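Local coordinates for protein histone-lysine N-methyltransferase, H3 lysine-9 specific SUVH6 (PDB 6A5K) that probably methylates histone H3 at its H3K9 site, using S-adenosylmethionine as methyl donor, and is linked to the reading of non-CG DNA methylation in Arabidopsis, at residues S458-V466 against H477-N485; Y494-Q502 against A519-Y527. The protein carries 1 engineered substitution. One frame throughout, in Å; residues are numbered along the deposited sequence.

Interaction 1. Residues S458-V466 against H477-N485; sequences SPNLYAQNV and HVMFFAQDN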
loop_
_atom_site.group_PDB
_atom_site.type_symbol
_atom_site.label_atom_id
_atom_site.label_comp_id
_atom_site.label_asym_id
_atom_site.label_seq_id
_atom_site.Cartn_x
_atom_site.Cartn_y
_atom_site.Cartn_z
ATOM N N SER A 458 11.031 5.139 6.151
ATOM C CA SER A 458 9.603 4.952 6.379
ATOM C C SER A 458 8.972 4.310 5.145
ATOM O O SER A 458 8.173 4.935 4.452
ATOM C CB SER A 458 8.919 6.279 6.709
ATOM O OG SER A 458 7.588 6.048 7.137
ATOM N N PRO A 459 9.326 3.043 4.878
ATOM C CA PRO A 459 8.992 2.363 3.624
ATOM C C PRO A 459 7.518 1.972 3.487
ATOM O O PRO A 459 6.839 1.807 4.497
ATOM C CB PRO A 459 9.863 1.111 3.682
ATOM C CG PRO A 459 9.923 0.789 5.148
ATOM C CD PRO A 459 10.000 2.140 5.833
ATOM N N ASN A 460 7.041 1.809 2.254
ATOM C CA ASN A 460 5.679 1.315 2.032
ATOM C C ASN A 460 5.673 -0.141 1.560
ATOM O O ASN A 460 4.607 -0.735 1.366
ATOM C CB ASN A 460 4.911 2.212 1.041
ATOM C CG ASN A 460 5.699 2.515 -0.229
ATOM O OD1 ASN A 460 6.649 1.818 -0.560
ATOM N ND2 ASN A 460 5.278 3.553 -0.963
ATOM N N LEU A 461 6.865 -0.715 1.389
ATOM C CA LEU A 461 6.997 -2.133 1.044
ATOM C C LEU A 461 7.833 -2.873 2.076
ATOM O O LEU A 461 8.625 -2.271 2.790
ATOM C CB LEU A 461 7.655 -2.330 -0.330
ATOM C CG LEU A 461 7.106 -1.693 -1.611
ATOM C CD1 LEU A 461 7.844 -2.261 -2.835
ATOM C CD2 LEU A 461 5.604 -1.880 -1.748
ATOM N N TYR A 462 7.665 -4.189 2.143
ATOM C CA TYR A 462 8.629 -5.010 2.860
ATOM C C TYR A 462 8.945 -6.266 2.070
ATOM O O TYR A 462 8.153 -6.701 1.217
ATOM C CB TYR A 462 8.129 -5.393 4.262
ATOM C CG TYR A 462 6.821 -6.149 4.293
ATOM C CD1 TYR A 462 5.616 -5.473 4.400
ATOM C CD2 TYR A 462 6.790 -7.549 4.236
ATOM C CE1 TYR A 462 4.409 -6.151 4.442
ATOM C CE2 TYR A 462 5.579 -8.235 4.275
ATOM C CZ TYR A 462 4.393 -7.527 4.378
ATOM O OH TYR A 462 3.172 -8.180 4.434
ATOM N N ALA A 463 10.103 -6.845 2.379
ATOM C CA ALA A 463 10.549 -8.093 1.765
ATOM C C ALA A 463 10.001 -9.288 2.535
ATOM O O ALA A 463 9.956 -9.290 3.766
ATOM C CB ALA A 463 12.078 -8.150 1.703
ATOM N N GLN A 464 9.583 -10.300 1.788
ATOM C CA GLN A 464 8.956 -11.487 2.337
ATOM C C GLN A 464 9.546 -12.713 1.657
ATOM O O GLN A 464 9.488 -12.840 0.428
ATOM C CB GLN A 464 7.442 -11.443 2.129
ATOM C CG GLN A 464 6.702 -12.698 2.569
ATOM C CD GLN A 464 6.881 -12.968 4.054
ATOM O OE1 GLN A 464 6.511 -12.143 4.895
ATOM N NE2 GLN A 464 7.464 -14.121 4.386
ATOM N N ASN A 465 10.118 -13.609 2.453
ATOM C CA ASN A 465 10.664 -14.855 1.922
ATOM C C ASN A 465 9.541 -15.812 1.544
ATOM O O ASN A 465 8.632 -16.046 2.342
ATOM C CB ASN A 465 11.596 -15.516 2.940
ATOM C CG ASN A 465 12.907 -14.766 3.106
ATOM O OD1 ASN A 465 13.273 -13.942 2.273
ATOM N ND2 ASN A 465 13.624 -15.060 4.183
ATOM N N VAL A 466 9.605 -16.352 0.327
ATOM C CA VAL A 466 8.597 -17.299 -0.155
ATOM C C VAL A 466 9.260 -18.525 -0.782
ATOM O O VAL A 466 10.229 -18.407 -1.529
ATOM C CB VAL A 466 7.635 -16.649 -1.192
ATOM C CG1 VAL A 466 6.614 -17.673 -1.716
ATOM C CG2 VAL A 466 6.898 -15.461 -0.575
ATOM N N HIS A 477 12.727 -17.225 -2.394
ATOM C CA HIS A 477 12.378 -16.104 -3.254
ATOM C C HIS A 477 12.174 -14.867 -2.390
ATOM O O HIS A 477 11.551 -14.945 -1.330
ATOM C CB HIS A 477 11.110 -16.402 -4.057
ATOM C CG HIS A 477 11.261 -17.530 -5.024
ATOM N ND1 HIS A 477 11.739 -17.355 -6.305
ATOM C CD2 HIS A 477 10.999 -18.854 -4.899
ATOM C CE1 HIS A 477 11.771 -18.522 -6.925
ATOM N NE2 HIS A 477 11.328 -19.447 -6.092
ATOM N N VAL A 478 12.699 -13.730 -2.838
ATOM C CA VAL A 478 12.474 -12.476 -2.120
ATOM C C VAL A 478 11.331 -11.726 -2.799
ATOM O O VAL A 478 11.479 -11.225 -3.914
ATOM C CB VAL A 478 13.759 -11.628 -2.065
ATOM C CG1 VAL A 478 13.484 -10.235 -1.496
ATOM C CG2 VAL A 478 14.822 -12.360 -1.232
HETATM N N MSE A 479 10.179 -11.683 -2.133
HETATM C CA MSE A 479 8.967 -11.115 -2.717
HETATM C C MSE A 479 8.561 -9.854 -1.969
HETATM O O MSE A 479 8.424 -9.886 -0.750
HETATM C CB MSE A 479 7.823 -12.132 -2.661
HETATM C CG MSE A 479 8.195 -13.516 -3.218
HETATM SE SE MSE A 479 8.681 -13.374 -5.086
HETATM C CE MSE A 479 8.130 -15.144 -5.714
ATOM N N PHE A 480 8.341 -8.755 -2.683
ATOM C CA PHE A 480 7.916 -7.526 -2.012
ATOM C C PHE A 480 6.400 -7.400 -1.898
ATOM O O PHE A 480 5.666 -7.704 -2.844
ATOM C CB PHE A 480 8.484 -6.310 -2.738
ATOM C CG PHE A 480 9.973 -6.278 -2.754
ATOM C CD1 PHE A 480 10.676 -5.917 -1.618
ATOM C CD2 PHE A 480 10.678 -6.622 -3.897
ATOM C CE1 PHE A 480 12.055 -5.888 -1.620
ATOM C CE2 PHE A 480 12.056 -6.604 -3.901
ATOM C CZ PHE A 480 12.744 -6.233 -2.764
ATOM N N PHE A 481 5.947 -6.942 -0.730
ATOM C CA PHE A 481 4.530 -6.712 -0.451
ATOM C C PHE A 481 4.293 -5.282 0.049
ATOM O O PHE A 481 5.129 -4.722 0.758
ATOM C CB PHE A 481 4.013 -7.691 0.612
ATOM C CG PHE A 481 3.823 -9.097 0.117
ATOM C CD1 PHE A 481 4.889 -9.992 0.103
ATOM C CD2 PHE A 481 2.578 -9.530 -0.310
ATOM C CE1 PHE A 481 4.717 -11.290 -0.347
ATOM C CE2 PHE A 481 2.400 -10.835 -0.761
ATOM C CZ PHE A 481 3.461 -11.708 -0.774
ATOM N N ALA A 482 3.144 -4.709 -0.295
ATOM C CA ALA A 482 2.750 -3.400 0.240
ATOM C C ALA A 482 2.321 -3.482 1.708
ATOM O O ALA A 482 1.572 -4.383 2.091
ATOM C CB ALA A 482 1.619 -2.804 -0.603
ATOM N N GLN A 483 2.781 -2.541 2.532
ATOM C CA GLN A 483 2.298 -2.457 3.912
ATOM C C GLN A 483 1.482 -1.181 4.175
ATOM O O GLN A 483 1.210 -0.832 5.324
ATOM C CB GLN A 483 3.464 -2.570 4.912
ATOM C CG GLN A 483 4.552 -1.498 4.822
ATOM C CD GLN A 483 5.543 -1.605 5.978
ATOM O OE1 GLN A 483 5.566 -2.607 6.698
ATOM N NE2 GLN A 483 6.352 -0.570 6.170
ATOM N N ASP A 484 1.088 -0.505 3.097
ATOM C CA ASP A 484 0.092 0.565 3.130
ATOM C C ASP A 484 -0.871 0.367 1.970
ATOM O O ASP A 484 -0.578 -0.379 1.042
ATOM C CB ASP A 484 0.719 1.956 2.983
ATOM C CG ASP A 484 1.806 2.233 3.994
ATOM O OD1 ASP A 484 2.890 2.690 3.568
ATOM O OD2 ASP A 484 1.569 2.037 5.204
ATOM N N ASN A 485 -2.006 1.053 2.020
ATOM C CA ASN A 485 -2.739 1.357 0.799
ATOM C C ASN A 485 -1.996 2.490 0.102
ATOM O O ASN A 485 -2.033 3.628 0.556
ATOM C CB ASN A 485 -4.185 1.750 1.100
ATOM C CG ASN A 485 -5.010 0.582 1.603
ATOM O OD1 ASN A 485 -5.109 -0.456 0.944
ATOM N ND2 ASN A 485 -5.608 0.745 2.780
HETATM O O HOH W 1 0.990 -6.266 4.312
#
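Tyr-462 N donates to Phe-481 O and Phe-481 N returns a bond to Tyr-462 O (3.0 Å), a hydrogen-bonded pair of an antiparallel beta hairpin in the SET domain. Gln-464 with Met-479 and Val-466 with His-477 repeat this two-way pattern, and the short strand axes run at 142° to each other.

Beyond the Tyr-462/Phe-481 end of the ladder, Gln-483 takes over the polar contacts. Its backbone N donates to Asn-460 O at 2.8 Å, and its side chain, with CG between N and the carbonyl carbon (chi1 61°) and extended beyond, brings NE2 2.9 Å from Pro-459 O. That oxygen lies in the Gln-483 amide plane, whereas NE2 stands 48° out of the carbonyl plane of Pro-459. A leucine in its place would probably leave Pro-459 O without this donor and the loop before the strand less firmly fixed.

Apolar packing differs on the two faces. Leu-461 and Ala-463 meet Phe-480, Val-478 and Ala-482 on one; there Phe-403 of strand 402-406 touches Ala-463 and Val-478. On the other, Val-466 CG2 lies 3.5 Å from Met-479 CG, and Phe-481 CB sits over one face of the Tyr-462 ring, 4.1 Å from its centroid, in a CH-pi contact. Gln-483 CB approaches the edge of that ring, 3.6 Å from Tyr-462 CD1, and a water links Tyr-462 OH to Ala-482 O.

Interaction 2. Residues Y494-Q502 against A519-Y527; sequences YDYNYALDQ and AAVCRRRLY. With ZN (zinc ion), chain E; SAM (S-adenosylmethionine), chain F.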
loop_
_atom_site.group_PDB
_atom_site.type_symbol
_atom_site.label_atom_id
_atom_site.label_comp_id
_atom_site.label_asym_id
_atom_site.label_seq_id
_atom_site.Cartn_x
_atom_site.Cartn_y
_atom_site.Cartn_z
ATOM N N TYR A 494 11.569 -0.006 0.274
ATOM C CA TYR A 494 11.654 -0.883 1.438
ATOM C C TYR A 494 12.922 -0.553 2.215
ATOM O O TYR A 494 13.754 0.245 1.770
ATOM C CB TYR A 494 11.643 -2.368 1.038
ATOM C CG TYR A 494 12.851 -2.780 0.233
ATOM C CD1 TYR A 494 12.895 -2.558 -1.137
ATOM C CD2 TYR A 494 13.948 -3.386 0.837
ATOM C CE1 TYR A 494 13.990 -2.918 -1.887
ATOM C CE2 TYR A 494 15.065 -3.755 0.081
ATOM C CZ TYR A 494 15.071 -3.517 -1.280
ATOM O OH TYR A 494 16.154 -3.868 -2.058
ATOM N N ASP A 495 13.068 -1.179 3.375
ATOM C CA ASP A 495 14.218 -0.956 4.248
ATOM C C ASP A 495 15.428 -1.800 3.810
ATOM O O ASP A 495 15.421 -3.023 3.948
ATOM C CB ASP A 495 13.825 -1.280 5.694
ATOM C CG ASP A 495 14.979 -1.149 6.668
ATOM O OD1 ASP A 495 15.929 -0.386 6.395
ATOM O OD2 ASP A 495 14.934 -1.830 7.715
ATOM N N TYR A 496 16.463 -1.141 3.295
ATOM C CA TYR A 496 17.679 -1.831 2.826
ATOM C C TYR A 496 18.400 -2.573 3.945
ATOM O O TYR A 496 19.124 -3.545 3.696
ATOM C CB TYR A 496 18.661 -0.846 2.192
ATOM C CG TYR A 496 18.408 -0.527 0.738
ATOM C CD1 TYR A 496 17.189 -0.818 0.134
ATOM C CD2 TYR A 496 19.400 0.074 -0.030
ATOM C CE1 TYR A 496 16.965 -0.511 -1.210
ATOM C CE2 TYR A 496 19.190 0.380 -1.367
ATOM C CZ TYR A 496 17.975 0.090 -1.951
ATOM O OH TYR A 496 17.788 0.405 -3.280
ATOM N N ASN A 497 18.237 -2.072 5.166
ATOM C CA ASN A 497 18.700 -2.774 6.362
ATOM C C ASN A 497 20.223 -2.922 6.455
ATOM O O ASN A 497 20.719 -3.820 7.132
ATOM C CB ASN A 497 18.025 -4.159 6.430
ATOM C CG ASN A 497 18.044 -4.761 7.825
ATOM O OD1 ASN A 497 17.883 -4.055 8.821
ATOM N ND2 ASN A 497 18.253 -6.077 7.901
ATOM N N TYR A 498 20.965 -2.041 5.783
ATOM C CA TYR A 498 22.423 -2.055 5.882
ATOM C C TYR A 498 22.857 -1.694 7.295
ATOM O O TYR A 498 22.325 -0.760 7.885
ATOM C CB TYR A 498 23.080 -1.064 4.912
ATOM C CG TYR A 498 22.893 -1.305 3.425
ATOM C CD1 TYR A 498 22.754 -2.583 2.904
ATOM C CD2 TYR A 498 22.896 -0.236 2.538
ATOM C CE1 TYR A 498 22.596 -2.788 1.536
ATOM C CE2 TYR A 498 22.745 -0.429 1.178
ATOM C CZ TYR A 498 22.596 -1.706 0.681
ATOM O OH TYR A 498 22.442 -1.883 -0.680
ATOM N N ALA A 499 23.835 -2.414 7.830
ATOM C CA ALA A 499 24.447 -2.018 9.092
ATOM C C ALA A 499 25.406 -0.862 8.838
ATOM O O ALA A 499 26.135 -0.867 7.848
ATOM C CB ALA A 499 25.176 -3.185 9.733
ATOM N N LEU A 500 25.401 0.131 9.721
ATOM C CA LEU A 500 26.255 1.304 9.537
ATOM C C LEU A 500 27.722 0.964 9.767
ATOM O O LEU A 500 28.055 0.170 10.652
ATOM C CB LEU A 500 25.822 2.443 10.466
ATOM C CG LEU A 500 24.438 3.054 10.212
ATOM C CD1 LEU A 500 24.313 4.423 10.869
ATOM C CD2 LEU A 500 24.138 3.146 8.722
ATOM N N ASP A 501 28.583 1.575 8.954
ATOM C CA ASP A 501 30.028 1.349 8.983
ATOM C C ASP A 501 30.377 -0.094 8.636
ATOM O O ASP A 501 31.432 -0.599 9.025
ATOM C CB ASP A 501 30.613 1.736 10.355
ATOM C CG ASP A 501 30.515 3.232 10.642
ATOM O OD1 ASP A 501 30.895 4.034 9.767
ATOM O OD2 ASP A 501 30.049 3.589 11.742
ATOM N N GLN A 502 29.481 -0.731 7.887
ATOM C CA GLN A 502 29.637 -2.116 7.442
ATOM C C GLN A 502 29.932 -3.077 8.592
ATOM O O GLN A 502 29.181 -3.143 9.570
ATOM C CB GLN A 502 30.738 -2.222 6.375
ATOM C CG GLN A 502 30.805 -1.031 5.421
ATOM C CD GLN A 502 31.377 -1.402 4.064
ATOM O OE1 GLN A 502 31.902 -2.502 3.880
ATOM N NE2 GLN A 502 31.292 -0.480 3.111
ATOM N N ALA A 519 12.210 11.095 4.838
ATOM C CA ALA A 519 11.270 10.840 5.925
ATOM C C ALA A 519 11.619 11.678 7.154
ATOM O O ALA A 519 12.773 12.016 7.387
ATOM C CB ALA A 519 11.254 9.360 6.281
ATOM N N ALA A 520 10.622 12.004 7.960
ATOM C CA ALA A 520 10.897 12.800 9.147
ATOM C C ALA A 520 11.640 11.996 10.216
ATOM O O ALA A 520 12.333 12.563 11.054
ATOM C CB ALA A 520 9.634 13.354 9.692
ATOM N N VAL A 521 11.521 10.673 10.165
ATOM C CA VAL A 521 12.218 9.807 11.115
ATOM C C VAL A 521 13.469 9.162 10.495
ATOM O O VAL A 521 13.940 8.117 10.949
ATOM C CB VAL A 521 11.292 8.701 11.640
ATOM C CG1 VAL A 521 10.040 9.313 12.235
ATOM C CG2 VAL A 521 10.930 7.728 10.507
ATOM N N CYS A 522 14.014 9.803 9.469
ATOM C CA CYS A 522 15.182 9.283 8.758
ATOM C C CYS A 522 16.368 8.987 9.686
ATOM O O CYS A 522 16.690 9.771 10.580
ATOM C CB CYS A 522 15.608 10.275 7.674
ATOM S SG CYS A 522 16.994 9.743 6.654
ATOM N N ARG A 523 17.017 7.849 9.464
ATOM C CA ARG A 523 18.166 7.451 10.266
ATOM C C ARG A 523 19.469 8.019 9.683
ATOM O O ARG A 523 20.567 7.705 10.152
ATOM C CB ARG A 523 18.190 5.927 10.383
ATOM C CG ARG A 523 16.842 5.412 10.923
ATOM C CD ARG A 523 16.836 3.946 11.345
ATOM N NE ARG A 523 16.698 3.040 10.210
ATOM C CZ ARG A 523 15.552 2.775 9.587
ATOM N NH1 ARG A 523 14.420 3.356 9.971
ATOM N NH2 ARG A 523 15.542 1.931 8.568
ATOM N N ARG A 524 19.309 8.851 8.654
ATOM C CA ARG A 524 20.323 9.804 8.170
ATOM C C ARG A 524 21.447 9.193 7.328
ATOM O O ARG A 524 21.990 9.862 6.449
ATOM C CB ARG A 524 20.937 10.583 9.341
ATOM C CG ARG A 524 19.944 11.430 10.129
ATOM C CD ARG A 524 19.014 12.240 9.226
ATOM N NE ARG A 524 19.724 13.198 8.376
ATOM C CZ ARG A 524 20.185 14.372 8.796
ATOM N NH1 ARG A 524 20.025 14.741 10.060
ATOM N NH2 ARG A 524 20.814 15.180 7.953
ATOM N N ARG A 525 21.804 7.939 7.591
ATOM C CA ARG A 525 22.835 7.276 6.797
ATOM C C ARG A 525 22.286 6.031 6.118
ATOM O O ARG A 525 21.555 5.253 6.735
ATOM C CB ARG A 525 24.044 6.912 7.668
ATOM C CG ARG A 525 25.037 8.055 7.838
ATOM C CD ARG A 525 26.238 7.664 8.680
ATOM N NE ARG A 525 27.043 6.622 8.053
ATOM C CZ ARG A 525 28.077 6.022 8.636
ATOM N NH1 ARG A 525 28.441 6.365 9.863
ATOM N NH2 ARG A 525 28.749 5.078 7.990
ATOM N N LEU A 526 22.628 5.854 4.846
ATOM C CA LEU A 526 22.276 4.636 4.126
ATOM C C LEU A 526 23.224 3.519 4.567
ATOM O O LEU A 526 22.813 2.372 4.754
ATOM C CB LEU A 526 22.349 4.857 2.613
ATOM C CG LEU A 526 21.760 3.776 1.700
ATOM C CD1 LEU A 526 20.266 3.600 1.939
ATOM C CD2 LEU A 526 22.030 4.099 0.235
ATOM N N TYR A 527 24.496 3.871 4.728
ATOM C CA TYR A 527 25.474 2.991 5.364
ATOM C C TYR A 527 26.639 3.795 5.936
ATOM O O TYR A 527 26.710 5.017 5.751
ATOM C CB TYR A 527 25.989 1.929 4.387
ATOM C CG TYR A 527 26.575 2.444 3.097
ATOM C CD1 TYR A 527 25.890 2.300 1.901
ATOM C CD2 TYR A 527 27.823 3.057 3.069
ATOM C CE1 TYR A 527 26.424 2.760 0.712
ATOM C CE2 TYR A 527 28.363 3.524 1.889
ATOM C CZ TYR A 527 27.660 3.371 0.712
ATOM O OH TYR A 527 28.193 3.834 -0.470
HETATM ZN ZN ZN E . 16.217 7.894 5.528
HETATM N N SAM F . 18.522 4.484 -7.460
HETATM C CA SAM F . 19.085 3.275 -8.088
HETATM C C SAM F . 19.387 3.446 -9.578
HETATM O O SAM F . 19.736 2.476 -10.265
HETATM O OXT SAM F . 19.279 4.547 -10.127
HETATM C CB SAM F . 18.153 2.082 -7.884
HETATM C CG SAM F . 18.296 1.501 -6.484
HETATM S SD SAM F . 19.941 0.760 -6.352
HETATM C CE SAM F . 19.452 -0.890 -5.867
HETATM C "C5'" SAM F . 20.579 1.313 -4.763
HETATM C "C4'" SAM F . 21.256 2.663 -4.897
HETATM O "O4'" SAM F . 20.274 3.683 -5.016
HETATM C "C3'" SAM F . 22.075 2.990 -3.663
HETATM O "O3'" SAM F . 23.395 2.514 -3.788
HETATM C "C2'" SAM F . 22.021 4.495 -3.661
HETATM O "O2'" SAM F . 22.960 4.966 -4.601
HETATM C "C1'" SAM F . 20.646 4.789 -4.221
HETATM N N9 SAM F . 19.677 4.940 -3.115
HETATM C C8 SAM F . 18.602 4.139 -2.832
HETATM N N7 SAM F . 17.974 4.625 -1.729
HETATM C C5 SAM F . 18.647 5.717 -1.295
HETATM C C6 SAM F . 18.455 6.591 -0.231
HETATM N N6 SAM F . 17.436 6.430 0.617
HETATM N N1 SAM F . 19.342 7.626 -0.039
HETATM C C2 SAM F . 20.400 7.811 -0.907
HETATM N N3 SAM F . 20.583 6.948 -1.970
HETATM C C4 SAM F . 19.719 5.924 -2.165
HETATM O O HOH W 2 17.643 0.204 8.244
HETATM O O HOH W 3 20.373 0.938 4.991
#
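The Tyr-498 ring has Tyr-496 CB over the centre of one face and Leu-526 O at its edge, in plane, 3.4 Å from Tyr-498 CD2. Alongside it, Tyr-527 points the same way, and Tyr-498 CD2 comes to the edge of the Tyr-527 ring. The Tyr-496 ring meets S-adenosylmethionine edge-on: its OH is 3.3 Å from both C5' and the methyl CE of the cofactor, and is hydrogen-bonded to Ile-453 O. Leu-526, its CG anti to the backbone N (chi1 -169°), touches both ring and cofactor, with CD1 4.1 Å from Tyr-496 CD2 and CD2 3.8 Å from C4 of the adenine.

This is the cofactor pocket of the SET domain, bordered by the C-terminal tail, where Cys-522 SG binds zinc together with Cys-457, Cys-515 and Cys-517.

Two salt bridges join the segments farther out. Arg-525 NH2 reaches Asp-501 OD1 at 3.0 Å; the oxygen is in the guanidinium plane, but the nitrogen comes from 64° out of the carboxylate plane. Arg-525 NE also donates to Tyr-527 O, which helps fix the guanidinium's rotation. Asp-495 OD1, accepting from Asn-497 N in an Asx turn, lies 3.2 Å from Arg-523 NH2, and a water bridges these same two atoms.

Interaction 1 closes before interaction 2 opens along the chain, and their centres are about 17 Å apart. Strand 491-494 runs between them: it follows the hairpin 461-467/477-482 and leads into the loop that meets the C-terminal tail. Tyr-494 makes most of the junction, since its CD1 lies 3.5 Å from Phe-480 CE1 and its CB 3.5 Å from Leu-461 O; Ser-458 CB also touches Ala-519 CB. The 458-466 segment also directly follows the zinc ligand Cys-457, whose partner Cys-522 is in 519-527. The buried hairpin, within a four-stranded sheet, thus packs against the start of the more exposed cofactor-side contact, connecting the SET-domain interior with the S-adenosylmethionine pocket.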